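Local atomic coordinates of 2-hydroxy-3-oxopropionate reductase (Polaromonas sp. JS666, PDB entry 4DLL), a protein that probably catalyses the NAD(P)H-dependent reduction of 2-hydroxy-3-oxopropionate (tartronate semialdehyde) to glycerate. Residues V92-N97 with L121-I126; V100-L105 with R132-R137. All blocks are in the same frame, centred on the assembly; numbering follows the deposited sequence.

Contact 1: residues V92-N97 with L121-I126; sequences VSMLEN and LDMASI
Val92 and Ser93 pair in parallel with Leu121 and Asp122, joining two neighbouring strands of the Rossmann-type sheet of the NAD-binding domain. Across these residues the ladder runs from Ser93 N, which gives its hydrogen to Leu121 O (2.9 Å), close to the line of the carbonyl (166° at O). One step on, Ser93 O receives Met123 N at 3.2 Å, this time in the carbonyl plane. There the strands end and both chains turn away from the sheet.

Apolar contacts line the face that carries Val92 and Leu121, which helix 170-183 covers. Val92 has CG1 anti to its own N (chi1 -175°), which brings this methyl to 4.0 Å from Met123 CG. The two selenomethionines, Met94 and Met123, run alongside each other and point the same way, with Met94 CE 3.7 Å from Met123 SE. Met94 also touches the turn of Gly38, Gly40 and Gly43, which looks like the dinucleotide-binding GxGxxG motif, consistent with a place beside the cofactor site.

Beyond the strands, Ile126 folds its side chain back so that CG1 lies 3.7 Å from Asn97 C, just where Asn97 caps helix 98-107 through OD1 to Val100 N. With an alanine here, the outer carbons would be missing, and a gap would probably open beneath Asn97 and Val101, where the isoleucine now fills the space.

Polar groups gather on the opposite face. Ser93 OG and Asp122 OD1 stand 3.5 Å apart, a near approach not counted as a hydrogen bond, and Leu95 N makes a weak bond to the same OG. Ala124 N shares two weak bonds, one to Ser93 O and one, bent to 116° at the hydrogen, to Asp122 OD1.

Contact 2: residues V100-L105 with R132-R137; sequences VVQDVL and RDHAAR
Val101 meets the ring of His134 at the middle of this helix pair, and the apolar packing centres there. Its CG1 lies 3.6 Å from both CE1 and ND1 of His134, approaching the ring at a slant. The imidazole gets there because its CG stands anti to the carbonyl carbon (chi1 -62°), reaching across toward helix 98-107. One turn further along, Leu105 adds a looser touch, with CD1 4.5 Å from His134 CG. The ring is buried, and its ND1, facing the valine methyl, finds no polar partner anywhere in the model. Ile126 and His145 add to its surroundings.

The polar side of the contact lies nearer the surface, where Gln102 and Arg137 cross at about a right angle. Gln102 NE2 comes up in the plane of the guanidinium, at its edge, 3.7 Å from Arg137 NH2; the amide plane is turned 48° from that group. Two donors face each other there, and the acceptor Gln102 OE1, 3.7 Å from Arg137 NH1, is also too far for a hydrogen bond. Arg137 has a long, hence weak, salt bridge to Asp133 (NH1 to OD1 4.0 Å) and a cation-pi contact with Phe106.

The axes of segments 100-105 and 132-137 run almost parallel, 11° apart, 11.6 Å at closest approach. Such a side-by-side pair on one face of a parallel sheet is what successive beta-alpha-beta crossovers of a Rossmann-type domain produce.

How the contacts relate
Both contacts belong to the NAD-binding domain and join the same two chain units: strand 90-93 runs on into helix 98-107, and strand 119-122 into helix 128-140. Contact 1 holds the strands and the turns after them, its centre about 8 Å from the centre of the chain; contact 2 holds the helices, its centre about 17 Å from it, buried within but edged by partly exposed polar groups. Backbone hydrogen bonds with side-chain packing hold the first, packing alone the second. Val101 joins them: its CG2 lies 3.6 Å from Ser93 OG, and its CB 3.6 Å from Ile126 CD1, packing the helix onto the strand end and the loop that follows.

Contact 1: residues V92-N97 with L121-I126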
loop_
_atom_site.group_PDB
_atom_site.type_symbol
_atom_site.label_atom_id
_atom_site.label_comp_id
_atom_site.label_asym_id
_atom_site.label_seq_id
_atom_site.Cartn_x
_atom_site.Cartn_y
_atom_site.Cartn_z
ATOM N N VAL A 92 -3.448 31.242 0.152
ATOM C CA VAL A 92 -3.585 29.805 0.315
ATOM C C VAL A 92 -4.888 29.480 1.038
ATOM O O VAL A 92 -5.023 29.819 2.223
ATOM C CB VAL A 92 -2.404 29.237 1.109
ATOM C CG1 VAL A 92 -2.470 27.728 1.168
ATOM C CG2 VAL A 92 -1.075 29.697 0.478
ATOM N N SER A 93 -5.840 28.853 0.331
ATOM C CA SER A 93 -7.029 28.241 0.996
ATOM C C SER A 93 -6.833 26.838 1.642
ATOM O O SER A 93 -6.428 25.873 1.007
ATOM C CB SER A 93 -8.263 28.237 0.061
ATOM O OG SER A 93 -9.166 27.191 0.420
HETATM N N MSE A 94 -7.178 26.730 2.920
HETATM C CA MSE A 94 -7.173 25.462 3.618
HETATM C C MSE A 94 -8.582 25.210 4.165
HETATM O O MSE A 94 -8.813 24.719 5.292
HETATM C CB MSE A 94 -6.112 25.491 4.699
HETATM C CG MSE A 94 -4.709 25.551 4.085
HETATM SE SE MSE A 94 -3.422 25.687 5.481
HETATM C CE MSE A 94 -1.704 25.518 4.520
ATOM N N LEU A 95 -9.538 25.568 3.342
ATOM C CA LEU A 95 -10.914 25.452 3.699
ATOM C C LEU A 95 -11.413 24.003 3.480
ATOM O O LEU A 95 -10.689 23.160 2.972
ATOM C CB LEU A 95 -11.699 26.468 2.879
ATOM C CG LEU A 95 -11.222 27.879 3.094
ATOM C CD1 LEU A 95 -11.804 28.800 2.061
ATOM C CD2 LEU A 95 -11.628 28.318 4.476
ATOM N N GLU A 96 -12.656 23.732 3.878
ATOM C CA GLU A 96 -13.184 22.358 3.969
ATOM C C GLU A 96 -13.575 21.758 2.633
ATOM O O GLU A 96 -13.153 20.648 2.295
ATOM C CB GLU A 96 -14.438 22.301 4.872
ATOM C CG GLU A 96 -14.174 22.372 6.380
ATOM C CD GLU A 96 -14.108 23.826 6.929
ATOM O OE1 GLU A 96 -14.533 24.762 6.197
ATOM O OE2 GLU A 96 -13.629 24.009 8.093
ATOM N N ASN A 97 -14.420 22.479 1.907
ATOM C CA ASN A 97 -15.009 21.955 0.707
ATOM C C ASN A 97 -15.301 23.066 -0.284
ATOM O O ASN A 97 -15.062 24.265 -0.017
ATOM C CB ASN A 97 -16.311 21.210 1.038
ATOM C CG ASN A 97 -17.342 22.101 1.734
ATOM O OD1 ASN A 97 -17.670 23.200 1.263
ATOM N ND2 ASN A 97 -17.837 21.633 2.865
ATOM N N LEU A 121 -3.826 29.524 -4.244
ATOM C CA LEU A 121 -3.453 28.120 -4.095
ATOM C C LEU A 121 -4.574 27.450 -3.356
ATOM O O LEU A 121 -4.789 27.760 -2.181
ATOM C CB LEU A 121 -2.150 27.985 -3.285
ATOM C CG LEU A 121 -0.848 27.781 -4.084
ATOM C CD1 LEU A 121 -0.696 28.720 -5.238
ATOM C CD2 LEU A 121 0.385 27.852 -3.214
ATOM N N ASP A 122 -5.295 26.553 -4.028
ATOM C CA ASP A 122 -6.302 25.763 -3.342
ATOM C C ASP A 122 -5.790 24.402 -2.921
ATOM O O ASP A 122 -5.466 23.555 -3.748
ATOM C CB ASP A 122 -7.627 25.652 -4.101
ATOM C CG ASP A 122 -8.791 25.335 -3.142
ATOM O OD1 ASP A 122 -8.511 24.772 -2.031
ATOM O OD2 ASP A 122 -9.969 25.680 -3.454
HETATM N N MSE A 123 -5.681 24.262 -1.602
HETATM C CA MSE A 123 -5.287 23.034 -0.920
HETATM C C MSE A 123 -6.486 22.307 -0.398
HETATM O O MSE A 123 -6.399 21.132 -0.152
HETATM C CB MSE A 123 -4.410 23.338 0.275
HETATM C CG MSE A 123 -3.154 24.011 -0.124
HETATM SE SE MSE A 123 -1.823 23.767 1.280
HETATM C CE MSE A 123 -0.228 23.498 -0.058
ATOM N N ALA A 124 -7.599 22.984 -0.195
ATOM C CA ALA A 124 -8.859 22.279 0.167
ATOM C C ALA A 124 -9.116 21.008 -0.726
ATOM O O ALA A 124 -8.654 20.928 -1.868
ATOM C CB ALA A 124 -9.989 23.235 0.061
ATOM N N SER A 125 -9.788 19.985 -0.205
ATOM C CA SER A 125 -10.243 18.889 -1.087
ATOM C C SER A 125 -11.560 19.358 -1.751
ATOM O O SER A 125 -12.508 19.790 -1.077
ATOM C CB SER A 125 -10.367 17.512 -0.355
ATOM O OG SER A 125 -9.129 16.761 -0.358
ATOM N N ILE A 126 -11.580 19.308 -3.079
ATOM C CA ILE A 126 -12.548 20.054 -3.899
ATOM C C ILE A 126 -12.545 19.307 -5.222
ATOM O O ILE A 126 -11.505 18.740 -5.578
ATOM C CB ILE A 126 -12.088 21.562 -4.000
ATOM C CG1 ILE A 126 -12.936 22.423 -3.080
ATOM C CG2 ILE A 126 -12.171 22.165 -5.400
ATOM C CD1 ILE A 126 -12.835 23.897 -3.403
#

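Contact 2: residues V100-L105 with R132-R137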
loop_
_atom_site.group_PDB
_atom_site.type_symbol
_atom_site.label_atom_id
_atom_site.label_comp_id
_atom_site.label_asym_id
_atom_site.label_seq_id
_atom_site.Cartn_x
_atom_site.Cartn_y
_atom_site.Cartn_z
ATOM N N VAL A 100 -17.871 26.187 0.693
ATOM C CA VAL A 100 -17.163 27.142 1.556
ATOM C C VAL A 100 -16.181 27.951 0.721
ATOM O O VAL A 100 -16.136 29.181 0.838
ATOM C CB VAL A 100 -16.443 26.424 2.762
ATOM C CG1 VAL A 100 -15.816 27.424 3.745
ATOM C CG2 VAL A 100 -17.409 25.526 3.520
ATOM N N VAL A 101 -15.420 27.269 -0.147
ATOM C CA VAL A 101 -14.447 27.983 -0.975
ATOM C C VAL A 101 -15.146 29.013 -1.869
ATOM O O VAL A 101 -14.728 30.160 -1.901
ATOM C CB VAL A 101 -13.498 27.061 -1.765
ATOM C CG1 VAL A 101 -12.750 27.869 -2.845
ATOM C CG2 VAL A 101 -12.488 26.469 -0.846
ATOM N N GLN A 102 -16.234 28.613 -2.534
ATOM C CA GLN A 102 -17.042 29.485 -3.379
ATOM C C GLN A 102 -17.500 30.710 -2.605
ATOM O O GLN A 102 -17.349 31.833 -3.073
ATOM C CB GLN A 102 -18.243 28.693 -3.909
ATOM C CG GLN A 102 -19.528 29.531 -4.284
ATOM C CD GLN A 102 -19.764 29.659 -5.783
ATOM O OE1 GLN A 102 -19.355 28.796 -6.577
ATOM N NE2 GLN A 102 -20.456 30.734 -6.179
ATOM N N ASP A 103 -18.066 30.469 -1.418
ATOM C CA ASP A 103 -18.631 31.517 -0.585
ATOM C C ASP A 103 -17.552 32.528 -0.214
ATOM O O ASP A 103 -17.626 33.710 -0.591
ATOM C CB ASP A 103 -19.252 30.923 0.678
ATOM C CG ASP A 103 -20.086 31.935 1.438
ATOM O OD1 ASP A 103 -21.310 32.007 1.176
ATOM O OD2 ASP A 103 -19.519 32.691 2.266
ATOM N N VAL A 104 -16.527 32.061 0.486
ATOM C CA VAL A 104 -15.354 32.908 0.776
ATOM C C VAL A 104 -14.795 33.733 -0.420
ATOM O O VAL A 104 -14.580 34.949 -0.306
ATOM C CB VAL A 104 -14.231 32.115 1.472
ATOM C CG1 VAL A 104 -13.057 33.038 1.803
ATOM C CG2 VAL A 104 -14.771 31.522 2.745
ATOM N N LEU A 105 -14.589 33.073 -1.559
ATOM C CA LEU A 105 -14.019 33.743 -2.713
ATOM C C LEU A 105 -14.978 34.791 -3.264
ATOM O O LEU A 105 -14.577 35.909 -3.583
ATOM C CB LEU A 105 -13.700 32.715 -3.809
ATOM C CG LEU A 105 -12.275 32.127 -3.926
ATOM C CD1 LEU A 105 -12.252 31.126 -5.075
ATOM C CD2 LEU A 105 -11.287 33.231 -4.180
ATOM N N ARG A 132 -11.611 23.604 -11.765
ATOM C CA ARG A 132 -11.595 24.253 -13.105
ATOM C C ARG A 132 -12.502 25.511 -13.178
ATOM O O ARG A 132 -12.099 26.532 -13.753
ATOM C CB ARG A 132 -11.898 23.267 -14.277
ATOM C CG ARG A 132 -10.865 22.121 -14.490
ATOM C CD ARG A 132 -11.226 21.218 -15.674
ATOM N NE ARG A 132 -12.591 20.696 -15.570
ATOM C CZ ARG A 132 -12.952 19.515 -15.036
ATOM N NH1 ARG A 132 -12.052 18.657 -14.541
ATOM N NH2 ARG A 132 -14.256 19.180 -15.019
ATOM N N ASP A 133 -13.707 25.400 -12.600
ATOM C CA ASP A 133 -14.671 26.489 -12.390
ATOM C C ASP A 133 -14.079 27.689 -11.619
ATOM O O ASP A 133 -14.193 28.856 -12.046
ATOM C CB ASP A 133 -15.917 25.889 -11.714
ATOM C CG ASP A 133 -17.008 26.909 -11.361
ATOM O OD1 ASP A 133 -17.308 27.819 -12.174
ATOM O OD2 ASP A 133 -17.639 26.756 -10.269
ATOM N N HIS A 134 -13.412 27.425 -10.496
ATOM C CA HIS A 134 -12.737 28.496 -9.725
ATOM C C HIS A 134 -11.566 29.090 -10.479
ATOM O O HIS A 134 -11.354 30.295 -10.467
ATOM C CB HIS A 134 -12.276 27.989 -8.345
ATOM C CG HIS A 134 -13.395 27.548 -7.485
ATOM N ND1 HIS A 134 -13.200 26.896 -6.293
ATOM C CD2 HIS A 134 -14.740 27.609 -7.670
ATOM C CE1 HIS A 134 -14.371 26.590 -5.762
ATOM N NE2 HIS A 134 -15.323 27.011 -6.571
ATOM N N ALA A 135 -10.828 28.250 -11.172
ATOM C CA ALA A 135 -9.737 28.720 -12.012
ATOM C C ALA A 135 -10.253 29.654 -13.154
ATOM O O ALA A 135 -9.620 30.683 -13.455
ATOM C CB ALA A 135 -9.024 27.523 -12.573
ATOM N N ALA A 136 -11.432 29.324 -13.745
ATOM C CA ALA A 136 -12.027 30.183 -14.804
ATOM C C ALA A 136 -12.453 31.562 -14.240
ATOM O O ALA A 136 -12.040 32.585 -14.802
ATOM C CB ALA A 136 -13.216 29.460 -15.543
ATOM N N ARG A 137 -13.220 31.585 -13.125
ATOM C CA ARG A 137 -13.667 32.846 -12.513
ATOM C C ARG A 137 -12.498 33.745 -12.131
ATOM O O ARG A 137 -12.444 34.907 -12.546
ATOM C CB ARG A 137 -14.530 32.654 -11.271
ATOM C CG ARG A 137 -15.503 31.533 -11.322
ATOM C CD ARG A 137 -16.871 31.885 -11.782
ATOM N NE ARG A 137 -17.636 32.585 -10.740
ATOM C CZ ARG A 137 -18.317 31.998 -9.747
ATOM N NH1 ARG A 137 -18.332 30.669 -9.602
ATOM N NH2 ARG A 137 -18.983 32.755 -8.879
#